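PDB 3TW9: D-galactonate dehydratase family member SEN1436 from Salmonella enterica subsp. enterica serovar Enteritidis, which dehydrates D-gluconate to 2-dehydro-3-deoxy-D-gluconate with low activity in vitro, using one magnesium ion per subunit, and probably has no significant role in D-gluconate breakdown in vivo. Local coordinates for residues I147-H152 and E171-V176; C151-G156 and D163-R168; V176-G181 and I243-D248. All coordinates share one frame; numbering follows the deposited sequence.

Contact 1 (I147-H152 and E171-V176)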
ATOM      1  N   ILE C 147       7.584  18.405   8.258  1.00 24.58           N
ATOM      2  CA  ILE C 147       7.742  18.070   6.847  1.00 24.26           C
ATOM      3  C   ILE C 147       8.770  18.972   6.170  1.00 23.80           C
ATOM      4  O   ILE C 147       8.500  20.167   5.919  1.00 22.71           O
ATOM      5  CB  ILE C 147       6.389  18.139   6.111  1.00 22.91           C
ATOM      6  CG1 ILE C 147       5.411  17.208   6.798  1.00 23.05           C
ATOM      7  CG2 ILE C 147       6.566  17.739   4.619  1.00 29.93           C
ATOM      8  CD1 ILE C 147       3.966  17.434   6.396  1.00 25.27           C
ATOM      9  N   PRO C 148       9.962  18.414   5.878  1.00 19.70           N
ATOM     10  CA  PRO C 148      10.968  19.222   5.196  1.00 20.44           C
ATOM     11  C   PRO C 148      10.540  19.612   3.796  1.00 21.76           C
ATOM     12  O   PRO C 148       9.902  18.833   3.076  1.00 20.98           O
ATOM     13  CB  PRO C 148      12.221  18.335   5.170  1.00 25.00           C
ATOM     14  CG  PRO C 148      11.789  17.004   5.602  1.00 29.64           C
ATOM     15  CD  PRO C 148      10.509  17.135   6.362  1.00 25.80           C
ATOM     16  N   LEU C 149      10.860  20.847   3.459  1.00 20.64           N
ATOM     17  CA  LEU C 149      10.435  21.449   2.229  1.00 17.90           C
ATOM     18  C   LEU C 149      11.624  21.811   1.365  1.00 20.55           C
ATOM     19  O   LEU C 149      12.759  21.965   1.851  1.00 22.38           O
ATOM     20  CB  LEU C 149       9.655  22.734   2.538  1.00 22.97           C
ATOM     21  CG  LEU C 149       8.512  22.686   3.527  1.00 19.56           C
ATOM     22  CD1 LEU C 149       8.090  24.098   3.798  1.00 20.04           C
ATOM     23  CD2 LEU C 149       7.319  21.801   3.040  1.00 23.46           C
ATOM     24  N   TYR C 150      11.378  21.896   0.058  1.00 21.21           N
ATOM     25  CA  TYR C 150      12.219  22.677  -0.827  1.00 18.43           C
ATOM     26  C   TYR C 150      11.379  23.730  -1.538  1.00 20.34           C
ATOM     27  O   TYR C 150      10.165  23.582  -1.690  1.00 21.97           O
ATOM     28  CB  TYR C 150      13.059  21.843  -1.827  1.00 19.50           C
ATOM     29  CG  TYR C 150      12.396  21.256  -3.074  1.00 21.55           C
ATOM     30  CD1 TYR C 150      12.466  21.912  -4.308  1.00 23.11           C
ATOM     31  CD2 TYR C 150      11.803  19.987  -3.029  1.00 22.66           C
ATOM     32  CE1 TYR C 150      11.911  21.347  -5.463  1.00 26.49           C
ATOM     33  CE2 TYR C 150      11.238  19.410  -4.193  1.00 19.50           C
ATOM     34  CZ  TYR C 150      11.316  20.094  -5.393  1.00 18.98           C
ATOM     35  OH  TYR C 150      10.797  19.533  -6.544  1.00 21.16           O
ATOM     36  N   CYS C 151      12.046  24.802  -1.933  1.00 26.58           N
ATOM     37  CA  CYS C 151      11.402  25.868  -2.686  1.00 24.74           C
ATOM     38  C   CYS C 151      12.230  26.158  -3.914  1.00 20.18           C
ATOM     39  O   CYS C 151      13.400  25.753  -4.025  1.00 26.05           O
ATOM     40  CB  CYS C 151      11.319  27.122  -1.820  1.00 35.48           C
ATOM     41  SG  CYS C 151      12.959  27.668  -1.341  1.00 36.58           S
ATOM     42  N   HIS C 152      11.623  26.914  -4.811  1.00 22.19           N
ATOM     43  CA  HIS C 152      12.222  27.337  -6.058  1.00 24.26           C
ATOM     44  C   HIS C 152      12.963  28.654  -5.845  1.00 26.80           C
ATOM     45  O   HIS C 152      12.611  29.414  -4.945  1.00 29.64           O
ATOM     46  CB  HIS C 152      11.108  27.551  -7.079  1.00 25.48           C
ATOM     47  CG  HIS C 152      10.347  26.307  -7.430  1.00 32.48           C
ATOM     48  ND1 HIS C 152       9.426  26.274  -8.457  1.00 35.07           N
ATOM     49  CD2 HIS C 152      10.387  25.051  -6.922  1.00 28.37           C
ATOM     50  CE1 HIS C 152       8.910  25.060  -8.544  1.00 34.30           C
ATOM     51  NE2 HIS C 152       9.468  24.303  -7.618  1.00 25.63           N
ATOM     52  N   GLU C 171      15.954  32.188   5.325  1.00 29.94           N
ATOM     53  CA  GLU C 171      14.603  31.863   5.781  1.00 26.44           C
ATOM     54  C   GLU C 171      14.497  30.495   6.464  1.00 30.49           C
ATOM     55  O   GLU C 171      13.523  30.250   7.159  1.00 36.06           O
ATOM     56  CB  GLU C 171      13.596  31.918   4.630  1.00 34.98           C
ATOM     57  CG  GLU C 171      13.385  33.298   4.048  1.00 42.11           C
ATOM     58  CD  GLU C 171      12.227  33.370   3.061  1.00 61.53           C
ATOM     59  OE1 GLU C 171      11.598  32.329   2.762  1.00 40.90           O
ATOM     60  OE2 GLU C 171      11.943  34.492   2.584  1.00 57.85           O
ATOM     61  N   GLY C 172      15.472  29.605   6.244  1.00 25.61           N
ATOM     62  CA  GLY C 172      15.474  28.294   6.899  1.00 23.03           C
ATOM     63  C   GLY C 172      15.343  27.112   5.949  1.00 23.21           C
ATOM     64  O   GLY C 172      15.312  25.959   6.400  1.00 24.08           O
ATOM     65  N   TYR C 173      15.249  27.378   4.645  1.00 26.47           N
ATOM     66  CA  TYR C 173      15.219  26.269   3.666  1.00 23.26           C
ATOM     67  C   TYR C 173      16.560  25.558   3.650  1.00 24.81           C
ATOM     68  O   TYR C 173      17.635  26.194   3.581  1.00 25.79           O
ATOM     69  CB  TYR C 173      14.832  26.776   2.281  1.00 27.63           C
ATOM     70  CG  TYR C 173      13.355  27.041   2.146  1.00 28.28           C
ATOM     71  CD1 TYR C 173      12.472  25.997   1.850  1.00 26.86           C
ATOM     72  CD2 TYR C 173      12.822  28.333   2.333  1.00 23.89           C
ATOM     73  CE1 TYR C 173      11.098  26.230   1.703  1.00 24.43           C
ATOM     74  CE2 TYR C 173      11.452  28.568   2.199  1.00 26.10           C
ATOM     75  CZ  TYR C 173      10.597  27.514   1.890  1.00 32.41           C
ATOM     76  OH  TYR C 173       9.251  27.737   1.767  1.00 25.10           O
ATOM     77  N   GLN C 174      16.496  24.230   3.727  1.00 23.82           N
ATOM     78  CA  GLN C 174      17.683  23.384   3.755  1.00 18.11           C
ATOM     79  C   GLN C 174      17.826  22.601   2.451  1.00 22.92           C
ATOM     80  O   GLN C 174      18.753  21.812   2.293  1.00 21.26           O
ATOM     81  CB  GLN C 174      17.619  22.455   4.962  1.00 22.09           C
ATOM     82  CG  GLN C 174      17.654  23.254   6.259  1.00 25.96           C
ATOM     83  CD  GLN C 174      17.885  22.391   7.466  1.00 17.46           C
ATOM     84  OE1 GLN C 174      19.020  22.269   7.932  1.00 29.16           O
ATOM     85  NE2 GLN C 174      16.839  21.743   7.946  1.00 21.21           N
ATOM     86  N   TYR C 175      16.898  22.867   1.537  1.00 21.34           N
ATOM     87  CA  TYR C 175      16.827  22.200   0.234  1.00 23.73           C
ATOM     88  C   TYR C 175      16.284  23.237  -0.745  1.00 21.28           C
ATOM     89  O   TYR C 175      15.266  23.863  -0.467  1.00 23.56           O
ATOM     90  CB  TYR C 175      15.830  21.033   0.250  1.00 22.41           C
ATOM     91  CG  TYR C 175      15.974  19.960   1.308  1.00 21.65           C
ATOM     92  CD1 TYR C 175      16.431  18.673   0.971  1.00 24.28           C
ATOM     93  CD2 TYR C 175      15.563  20.195   2.622  1.00 20.88           C
ATOM     94  CE1 TYR C 175      16.541  17.677   1.962  1.00 27.39           C
ATOM     95  CE2 TYR C 175      15.658  19.238   3.594  1.00 26.32           C
ATOM     96  CZ  TYR C 175      16.141  17.985   3.268  1.00 36.36           C
ATOM     97  OH  TYR C 175      16.194  17.065   4.278  1.00 37.86           O
ATOM     98  N   VAL C 176      16.933  23.414  -1.895  1.00 25.10           N
ATOM     99  CA  VAL C 176      16.482  24.412  -2.893  1.00 19.59           C
ATOM    100  C   VAL C 176      16.588  23.893  -4.308  1.00 25.96           C
ATOM    101  O   VAL C 176      17.545  23.218  -4.632  1.00 20.17           O
ATOM    102  CB  VAL C 176      17.321  25.740  -2.862  1.00 21.87           C
ATOM    103  CG1 VAL C 176      16.906  26.613  -1.675  1.00 33.19           C
ATOM    104  CG2 VAL C 176      18.811  25.445  -2.804  1.00 26.50           C
TER
HETATM  105  O   HOH W   1      14.080  22.926   3.978  1.00 23.07           O

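Contact 2 (C151-G156 and D163-R168)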
ATOM      1  N   CYS C 151      12.046  24.802  -1.933  1.00 26.58           N
ATOM      2  CA  CYS C 151      11.402  25.868  -2.686  1.00 24.74           C
ATOM      3  C   CYS C 151      12.230  26.158  -3.914  1.00 20.18           C
ATOM      4  O   CYS C 151      13.400  25.753  -4.025  1.00 26.05           O
ATOM      5  CB  CYS C 151      11.319  27.122  -1.820  1.00 35.48           C
ATOM      6  SG  CYS C 151      12.959  27.668  -1.341  1.00 36.58           S
ATOM      7  N   HIS C 152      11.623  26.914  -4.811  1.00 22.19           N
ATOM      8  CA  HIS C 152      12.222  27.337  -6.058  1.00 24.26           C
ATOM      9  C   HIS C 152      12.963  28.654  -5.845  1.00 26.80           C
ATOM     10  O   HIS C 152      12.611  29.414  -4.945  1.00 29.64           O
ATOM     11  CB  HIS C 152      11.108  27.551  -7.079  1.00 25.48           C
ATOM     12  CG  HIS C 152      10.347  26.307  -7.430  1.00 32.48           C
ATOM     13  ND1 HIS C 152       9.426  26.274  -8.457  1.00 35.07           N
ATOM     14  CD2 HIS C 152      10.387  25.051  -6.922  1.00 28.37           C
ATOM     15  CE1 HIS C 152       8.910  25.060  -8.544  1.00 34.30           C
ATOM     16  NE2 HIS C 152       9.468  24.303  -7.618  1.00 25.63           N
ATOM     17  N   THR C 153      13.982  28.902  -6.662  1.00 23.15           N
ATOM     18  CA  THR C 153      14.787  30.117  -6.560  1.00 27.80           C
ATOM     19  C   THR C 153      14.819  30.888  -7.877  1.00 36.62           C
ATOM     20  O   THR C 153      15.867  31.420  -8.254  1.00 33.53           O
ATOM     21  CB  THR C 153      16.242  29.815  -6.071  1.00 28.28           C
ATOM     22  OG1 THR C 153      16.925  28.981  -7.019  1.00 30.46           O
ATOM     23  CG2 THR C 153      16.255  29.142  -4.695  1.00 19.35           C
ATOM     24  N   ASP C 154      13.664  30.941  -8.556  1.00 32.46           N
ATOM     25  CA  ASP C 154      13.532  31.479  -9.918  1.00 37.74           C
ATOM     26  C   ASP C 154      14.121  32.879 -10.043  1.00 41.24           C
ATOM     27  O   ASP C 154      13.739  33.780  -9.301  1.00 39.25           O
ATOM     28  CB  ASP C 154      12.053  31.511 -10.338  1.00 38.04           C
ATOM     29  CG  ASP C 154      11.523  30.143 -10.743  1.00 52.04           C
ATOM     30  OD1 ASP C 154      10.510  30.084 -11.466  1.00 52.85           O
ATOM     31  OD2 ASP C 154      12.110  29.118 -10.351  1.00 40.13           O
ATOM     32  N   GLY C 155      15.067  33.041 -10.965  1.00 42.11           N
ATOM     33  CA  GLY C 155      15.730  34.336 -11.187  1.00 45.49           C
ATOM     34  C   GLY C 155      16.027  34.608 -12.649  1.00 47.88           C
ATOM     35  O   GLY C 155      16.095  33.678 -13.458  1.00 41.06           O
ATOM     36  N   GLY C 156      16.194  35.889 -12.984  1.00 45.49           N
ATOM     37  CA  GLY C 156      16.435  36.323 -14.365  1.00 41.70           C
ATOM     38  C   GLY C 156      17.827  36.025 -14.894  1.00 42.19           C
ATOM     39  O   GLY C 156      18.011  35.889 -16.108  1.00 41.95           O
ATOM     40  N   ASP C 163      21.537  34.879  -5.194  1.00 39.20           N
ATOM     41  CA  ASP C 163      20.982  35.715  -4.124  1.00 40.79           C
ATOM     42  C   ASP C 163      19.670  35.144  -3.592  1.00 40.03           C
ATOM     43  O   ASP C 163      19.411  35.230  -2.397  1.00 38.49           O
ATOM     44  CB  ASP C 163      20.742  37.162  -4.597  1.00 47.94           C
ATOM     45  CG  ASP C 163      22.038  37.926  -4.900  1.00 58.13           C
ATOM     46  OD1 ASP C 163      23.150  37.416  -4.627  1.00 49.95           O
ATOM     47  OD2 ASP C 163      21.935  39.053  -5.433  1.00 64.22           O
ATOM     48  N   ASN C 164      18.840  34.585  -4.486  1.00 35.59           N
ATOM     49  CA  ASN C 164      17.584  33.953  -4.085  1.00 30.24           C
ATOM     50  C   ASN C 164      17.848  32.740  -3.178  1.00 26.59           C
ATOM     51  O   ASN C 164      17.161  32.569  -2.179  1.00 29.45           O
ATOM     52  CB  ASN C 164      16.705  33.587  -5.298  1.00 29.93           C
ATOM     53  CG  ASN C 164      16.076  34.799  -5.955  1.00 42.61           C
ATOM     54  OD1 ASN C 164      16.111  35.904  -5.413  1.00 43.86           O
ATOM     55  ND2 ASN C 164      15.508  34.602  -7.141  1.00 38.72           N
ATOM     56  N   ILE C 165      18.874  31.949  -3.510  1.00 26.52           N
ATOM     57  CA  ILE C 165      19.312  30.789  -2.719  1.00 25.76           C
ATOM     58  C   ILE C 165      19.757  31.237  -1.343  1.00 29.27           C
ATOM     59  O   ILE C 165      19.325  30.679  -0.349  1.00 29.60           O
ATOM     60  CB  ILE C 165      20.478  29.975  -3.390  1.00 29.06           C
ATOM     61  CG1 ILE C 165      20.044  29.369  -4.728  1.00 30.06           C
ATOM     62  CG2 ILE C 165      20.924  28.820  -2.487  1.00 26.46           C
ATOM     63  CD1 ILE C 165      21.199  28.843  -5.539  1.00 28.94           C
ATOM     64  N   ARG C 166      20.603  32.270  -1.296  1.00 36.86           N
ATOM     65  CA  ARG C 166      21.009  32.880  -0.022  1.00 32.88           C
ATOM     66  C   ARG C 166      19.808  33.331   0.809  1.00 29.73           C
ATOM     67  O   ARG C 166      19.703  32.977   1.992  1.00 35.61           O
ATOM     68  CB  ARG C 166      21.996  34.032  -0.258  1.00 40.64           C
ATOM     69  CG  ARG C 166      23.395  33.554  -0.652  1.00 46.11           C
ATOM     70  CD  ARG C 166      24.459  34.612  -0.391  1.00 52.29           C
ATOM     71  NE  ARG C 166      25.802  34.061  -0.550  1.00 61.08           N
ATOM     72  CZ  ARG C 166      26.495  34.081  -1.685  1.00 72.46           C
ATOM     73  NH1 ARG C 166      25.976  34.631  -2.781  1.00 77.09           N
ATOM     74  NH2 ARG C 166      27.711  33.548  -1.726  1.00 59.31           N
ATOM     75  N   ALA C 167      18.894  34.076   0.183  1.00 30.41           N
ATOM     76  CA  ALA C 167      17.656  34.511   0.834  1.00 31.01           C
ATOM     77  C   ALA C 167      16.843  33.338   1.381  1.00 37.39           C
ATOM     78  O   ALA C 167      16.342  33.387   2.510  1.00 30.81           O
ATOM     79  CB  ALA C 167      16.812  35.356  -0.122  1.00 35.65           C
ATOM     80  N   ARG C 168      16.725  32.263   0.600  1.00 27.06           N
ATOM     81  CA  ARG C 168      15.907  31.129   1.065  1.00 26.88           C
ATOM     82  C   ARG C 168      16.610  30.353   2.184  1.00 19.37           C
ATOM     83  O   ARG C 168      15.949  29.841   3.097  1.00 25.78           O
ATOM     84  CB  ARG C 168      15.505  30.184  -0.096  1.00 29.82           C
ATOM     85  CG  ARG C 168      14.674  30.826  -1.218  1.00 30.82           C
ATOM     86  CD  ARG C 168      13.239  31.239  -0.843  1.00 30.63           C
ATOM     87  NE  ARG C 168      13.135  32.560  -0.200  1.00 44.86           N
ATOM     88  CZ  ARG C 168      13.300  33.742  -0.803  1.00 44.15           C
ATOM     89  NH1 ARG C 168      13.163  34.861  -0.104  1.00 51.65           N
ATOM     90  NH2 ARG C 168      13.601  33.836  -2.088  1.00 30.79           N
TER
HETATM   91  O   HOH W   2      13.191  32.272  -4.313  1.00 35.66           O

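Contact 3 (V176-G181 and I243-D248)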
ATOM      1  N   VAL C 176      16.933  23.414  -1.895  1.00 25.10           N
ATOM      2  CA  VAL C 176      16.482  24.412  -2.893  1.00 19.59           C
ATOM      3  C   VAL C 176      16.588  23.893  -4.308  1.00 25.96           C
ATOM      4  O   VAL C 176      17.545  23.218  -4.632  1.00 20.17           O
ATOM      5  CB  VAL C 176      17.321  25.740  -2.862  1.00 21.87           C
ATOM      6  CG1 VAL C 176      16.906  26.613  -1.675  1.00 33.19           C
ATOM      7  CG2 VAL C 176      18.811  25.445  -2.804  1.00 26.50           C
ATOM      8  N   ARG C 177      15.617  24.252  -5.141  1.00 21.88           N
ATOM      9  CA  ARG C 177      15.730  24.001  -6.573  1.00 19.66           C
ATOM     10  C   ARG C 177      16.527  25.116  -7.205  1.00 23.99           C
ATOM     11  O   ARG C 177      16.221  26.286  -6.967  1.00 21.81           O
ATOM     12  CB  ARG C 177      14.360  23.980  -7.214  1.00 19.91           C
ATOM     13  CG  ARG C 177      14.428  23.565  -8.704  1.00 22.43           C
ATOM     14  CD  ARG C 177      13.056  23.528  -9.325  1.00 27.63           C
ATOM     15  NE  ARG C 177      12.703  24.826  -9.891  1.00 30.29           N
ATOM     16  CZ  ARG C 177      11.770  25.007 -10.819  1.00 42.92           C
ATOM     17  NH1 ARG C 177      11.080  23.964 -11.278  1.00 33.20           N
ATOM     18  NH2 ARG C 177      11.526  26.232 -11.282  1.00 34.53           N
ATOM     19  N   CYS C 178      17.519  24.742  -8.015  1.00 21.83           N
ATOM     20  CA  CYS C 178      18.425  25.684  -8.675  1.00 24.97           C
ATOM     21  C   CYS C 178      18.374  25.471 -10.167  1.00 25.20           C
ATOM     22  O   CYS C 178      18.653  24.368 -10.655  1.00 25.00           O
ATOM     23  CB  CYS C 178      19.865  25.470  -8.214  1.00 28.35           C
ATOM     24  SG  CYS C 178      20.041  25.468  -6.427  1.00 29.71           S
ATOM     25  N   GLN C 179      17.997  26.527 -10.878  1.00 23.17           N
ATOM     26  CA  GLN C 179      17.925  26.521 -12.341  1.00 25.55           C
ATOM     27  C   GLN C 179      18.780  27.656 -12.920  1.00 34.03           C
ATOM     28  O   GLN C 179      19.196  28.578 -12.193  1.00 32.08           O
ATOM     29  CB  GLN C 179      16.469  26.649 -12.821  1.00 22.50           C
ATOM     30  CG  GLN C 179      15.431  25.651 -12.200  1.00 21.85           C
ATOM     31  CD  GLN C 179      15.633  24.184 -12.606  1.00 25.80           C
ATOM     32  OE1 GLN C 179      15.635  23.307 -11.752  1.00 20.49           O
ATOM     33  NE2 GLN C 179      15.792  23.924 -13.899  1.00 26.08           N
ATOM     34  N   MET C 180      19.035  27.589 -14.230  1.00 30.03           N
ATOM     35  CA  MET C 180      19.720  28.664 -14.965  1.00 34.94           C
ATOM     36  C   MET C 180      18.863  29.918 -14.871  1.00 31.70           C
ATOM     37  O   MET C 180      17.666  29.834 -14.581  1.00 36.21           O
ATOM     38  CB  MET C 180      19.860  28.300 -16.454  1.00 30.91           C
ATOM     39  CG  MET C 180      20.723  27.070 -16.783  1.00 37.68           C
ATOM     40  SD  MET C 180      22.468  27.191 -16.357  1.00 53.63           S
ATOM     41  CE  MET C 180      22.984  28.637 -17.287  1.00 43.01           C
ATOM     42  N   GLY C 181      19.463  31.078 -15.132  1.00 42.58           N
ATOM     43  CA  GLY C 181      18.683  32.311 -15.260  1.00 43.07           C
ATOM     44  C   GLY C 181      17.688  32.193 -16.403  1.00 44.30           C
ATOM     45  O   GLY C 181      17.987  31.579 -17.430  1.00 42.66           O
ATOM     46  N   ILE C 243      24.109  22.561   1.916  1.00 27.11           N
ATOM     47  CA  ILE C 243      22.821  22.866   1.275  1.00 24.93           C
ATOM     48  C   ILE C 243      22.468  21.769   0.256  1.00 21.84           C
ATOM     49  O   ILE C 243      23.318  21.327  -0.498  1.00 26.90           O
ATOM     50  CB  ILE C 243      22.830  24.282   0.617  1.00 26.43           C
ATOM     51  CG1 ILE C 243      21.475  24.636  -0.017  1.00 30.54           C
ATOM     52  CG2 ILE C 243      23.978  24.449  -0.385  1.00 24.35           C
ATOM     53  CD1 ILE C 243      20.345  24.754   0.992  1.00 26.33           C
ATOM     54  N   GLU C 244      21.218  21.325   0.279  1.00 23.05           N
ATOM     55  CA  GLU C 244      20.740  20.352  -0.703  1.00 24.60           C
ATOM     56  C   GLU C 244      20.207  21.056  -1.955  1.00 23.66           C
ATOM     57  O   GLU C 244      19.410  22.004  -1.862  1.00 22.89           O
ATOM     58  CB  GLU C 244      19.667  19.435  -0.102  1.00 21.06           C
ATOM     59  CG  GLU C 244      20.107  18.566   1.077  1.00 26.71           C
ATOM     60  CD  GLU C 244      21.072  17.429   0.712  1.00 35.34           C
ATOM     61  OE1 GLU C 244      21.194  17.061  -0.473  1.00 28.67           O
ATOM     62  OE2 GLU C 244      21.730  16.906   1.628  1.00 35.17           O
ATOM     63  N   PHE C 245      20.659  20.580  -3.118  1.00 20.43           N
ATOM     64  CA  PHE C 245      20.293  21.138  -4.425  1.00 19.24           C
ATOM     65  C   PHE C 245      19.443  20.173  -5.227  1.00 19.91           C
ATOM     66  O   PHE C 245      19.739  18.977  -5.280  1.00 21.75           O
ATOM     67  CB  PHE C 245      21.537  21.411  -5.271  1.00 22.22           C
ATOM     68  CG  PHE C 245      22.368  22.579  -4.816  1.00 24.29           C
ATOM     69  CD1 PHE C 245      21.820  23.591  -4.020  1.00 33.37           C
ATOM     70  CD2 PHE C 245      23.685  22.700  -5.248  1.00 28.03           C
ATOM     71  CE1 PHE C 245      22.590  24.678  -3.630  1.00 31.03           C
ATOM     72  CE2 PHE C 245      24.473  23.794  -4.853  1.00 19.81           C
ATOM     73  CZ  PHE C 245      23.902  24.782  -4.042  1.00 26.61           C
ATOM     74  N   ILE C 246      18.377  20.711  -5.803  1.00 22.59           N
ATOM     75  CA  ILE C 246      17.559  20.011  -6.796  1.00 23.91           C
ATOM     76  C   ILE C 246      17.659  20.722  -8.139  1.00 25.64           C
ATOM     77  O   ILE C 246      17.684  21.945  -8.204  1.00 19.50           O
ATOM     78  CB  ILE C 246      16.099  19.924  -6.301  1.00 17.98           C
ATOM     79  CG1 ILE C 246      16.020  18.808  -5.261  1.00 20.47           C
ATOM     80  CG2 ILE C 246      15.069  19.729  -7.469  1.00 22.44           C
ATOM     81  CD1 ILE C 246      14.893  18.912  -4.406  1.00 21.53           C
ATOM     82  N   HIS C 247      17.748  19.953  -9.219  1.00 21.86           N
ATOM     83  CA  HIS C 247      17.709  20.539 -10.541  1.00 19.66           C
ATOM     84  C   HIS C 247      16.681  19.803 -11.368  1.00 26.05           C
ATOM     85  O   HIS C 247      16.687  18.576 -11.406  1.00 23.19           O
ATOM     86  CB  HIS C 247      19.076  20.492 -11.249  1.00 21.38           C
ATOM     87  CG  HIS C 247      19.045  21.138 -12.600  1.00 22.11           C
ATOM     88  ND1 HIS C 247      18.929  22.503 -12.755  1.00 19.79           N
ATOM     89  CD2 HIS C 247      19.006  20.611 -13.847  1.00 20.23           C
ATOM     90  CE1 HIS C 247      18.886  22.798 -14.045  1.00 24.24           C
ATOM     91  NE2 HIS C 247      18.920  21.665 -14.730  1.00 23.89           N
ATOM     92  N   ASP C 248      15.838  20.563 -12.050  1.00 19.74           N
ATOM     93  CA  ASP C 248      14.784  20.002 -12.896  1.00 18.48           C
ATOM     94  C   ASP C 248      15.158  20.114 -14.373  1.00 22.91           C
ATOM     95  O   ASP C 248      15.204  21.203 -14.954  1.00 22.71           O
ATOM     96  CB  ASP C 248      13.470  20.775 -12.589  1.00 23.43           C
ATOM     97  CG  ASP C 248      12.230  20.112 -13.149  1.00 31.16           C
ATOM     98  OD1 ASP C 248      12.343  19.045 -13.780  1.00 32.47           O
ATOM     99  OD2 ASP C 248      11.116  20.658 -12.937  1.00 29.46           O
TER

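Contact 1 (I147-H152 and E171-V176)
Y150 and Y175 bring the two backbones closest, with CA atoms 4.8 Å apart, where strand 147-152 runs parallel to the start of strand 175-177. The two strands and helix 158-171 form a beta-alpha-beta unit of the barrel domain of the mandelate racemase/muconate lactonizing enzyme family. The two segments meet through side chains, CA-H...O contacts and a bridging water. Y150 CA lies 3.3 Å from Y175 O, and V176 CA makes a similar contact with C151 O. The CB atoms of Y150 and Y175 touch at 3.6 Å. The Y150 ring then leads away to the substrate-binding residues R321 and E377, and its OH bonds to Y272. P148 CB packs on Y175 CE2. L149 CB meets Y173 CE1 at 3.9 Å. A water receives the N-H of Q174 and donates to L149 O, so it bridges the strand and the turn after the helix. That turn begins with a Schellman motif at G172. C151 and Y173 form a sulfur-aromatic contact. With chi1 60°, the C151 thiol sits between its backbone N and carbonyl carbon and reaches over the ring face. C151 SG is 3.5 Å from the Y173 ring centroid, only 10° off the ring normal.

Contact 2 (C151-G156 and D163-R168)
T153 and N164 bring the end of strand 147-152 and its following loop against helix 158-171. This is the strand-to-helix half of a beta-alpha-beta unit in the family's barrel. The CB atoms of T153 and N164 pack 3.9 Å apart. Beyond them, N164 ND2 gives a weak but nearly straight hydrogen bond to T153 O, at 3.4 Å and 169°. N164 ND2 also comes close to D154 O, but the angle there is too poor for a bond. T153 CG2 meets I165 CG1 at 3.8 Å, and the two side chains cross at a slant. The sulfur of C151 lies along the aliphatic part of R168, 3.6 Å from both R168 CG and R168 CD. The R168 chain folds at chi2 (-69°) and chi3 (84°), which brings its guanidinium beside A167, while its NH1 forms a salt bridge with E171. The CB of A167 lies over one face of that group, toward its rim.

The next shell fixes these groups. R177, on the next strand, takes a hydrogen bond from T153 OG1 on its carbonyl O and forms a salt bridge with D154 OD2. I165 also packs on V176 and on L235 and L239 of helix 221-239. H152 turns away from the helix; its NE2 bonds to E377, a substrate-binding residue, and H152 itself probably binds substrate, as in related enzymes. Its carbonyl faces the helix side, where one water donates to H152 O at 3.0 Å and accepts from R168 NH2 at 2.8 Å.

Contact 3 (V176-G181 and I243-D248)
V176 and R177 pair in parallel with F245 and I246, on adjacent strands of the family's barrel. The tight part is bonded backbone. V176 N donates to E244 O, I246 N to V176 O, and C178 N to I246 O at 2.8 Å. V176 CG2 meets the edge of the F245 ring, and C178 SG lies obliquely 3.5 Å from F245 CD1. After the strand pairing ends, side chains carry on the bonding. H247 ND1 donates to C178 O at 2.8 Å, almost straight (175°) and in the ring plane. The Q179 chain bends at chi2 (-68°), bringing its amide to the backbone of D248. Q179 OE1 accepts from D248 N on a lone pair at 2.8 Å, and Q179 NE2 donates to D248 O at 3.0 Å. That amide is nearly parallel to the H247 ring.

The looser side is the partly exposed R177. Its salt bridge to D248, a magnesium ligand, is long, with R177 NH1 3.7 Å from D248 OD2. The stronger partner of R177 is D154. Strand 147-152 flanks the pair through C151 and Y150. Helix 158-171 packs on V176 and C178; helix 221-239 covers C178 and F245 and bonds H247 NE2 through Y224 OH.

Contacts 1 and 3 are buried and lie in series on strand 175-177, which they join to strands 147-152 and 244-248. Contact 2 is partly buried and shares C151 and H152 with contact 1. It sets helix 158-171 against the loop after strand 147-152. Chemistry changes with place. Contact 1 relies on a sulfur over a ring face and a water; contact 2 on packing of aliphatic chains and the C151 sulfur, with a weak amide bond and a water; contact 3 on direct hydrogen bonds. V176 ties all three, since its CG1 also packs on T153 CG2 and its CG2 on I165 CG2. C151 O and R177 N, 2.9 Å apart, probably bond across contacts 1 and 3.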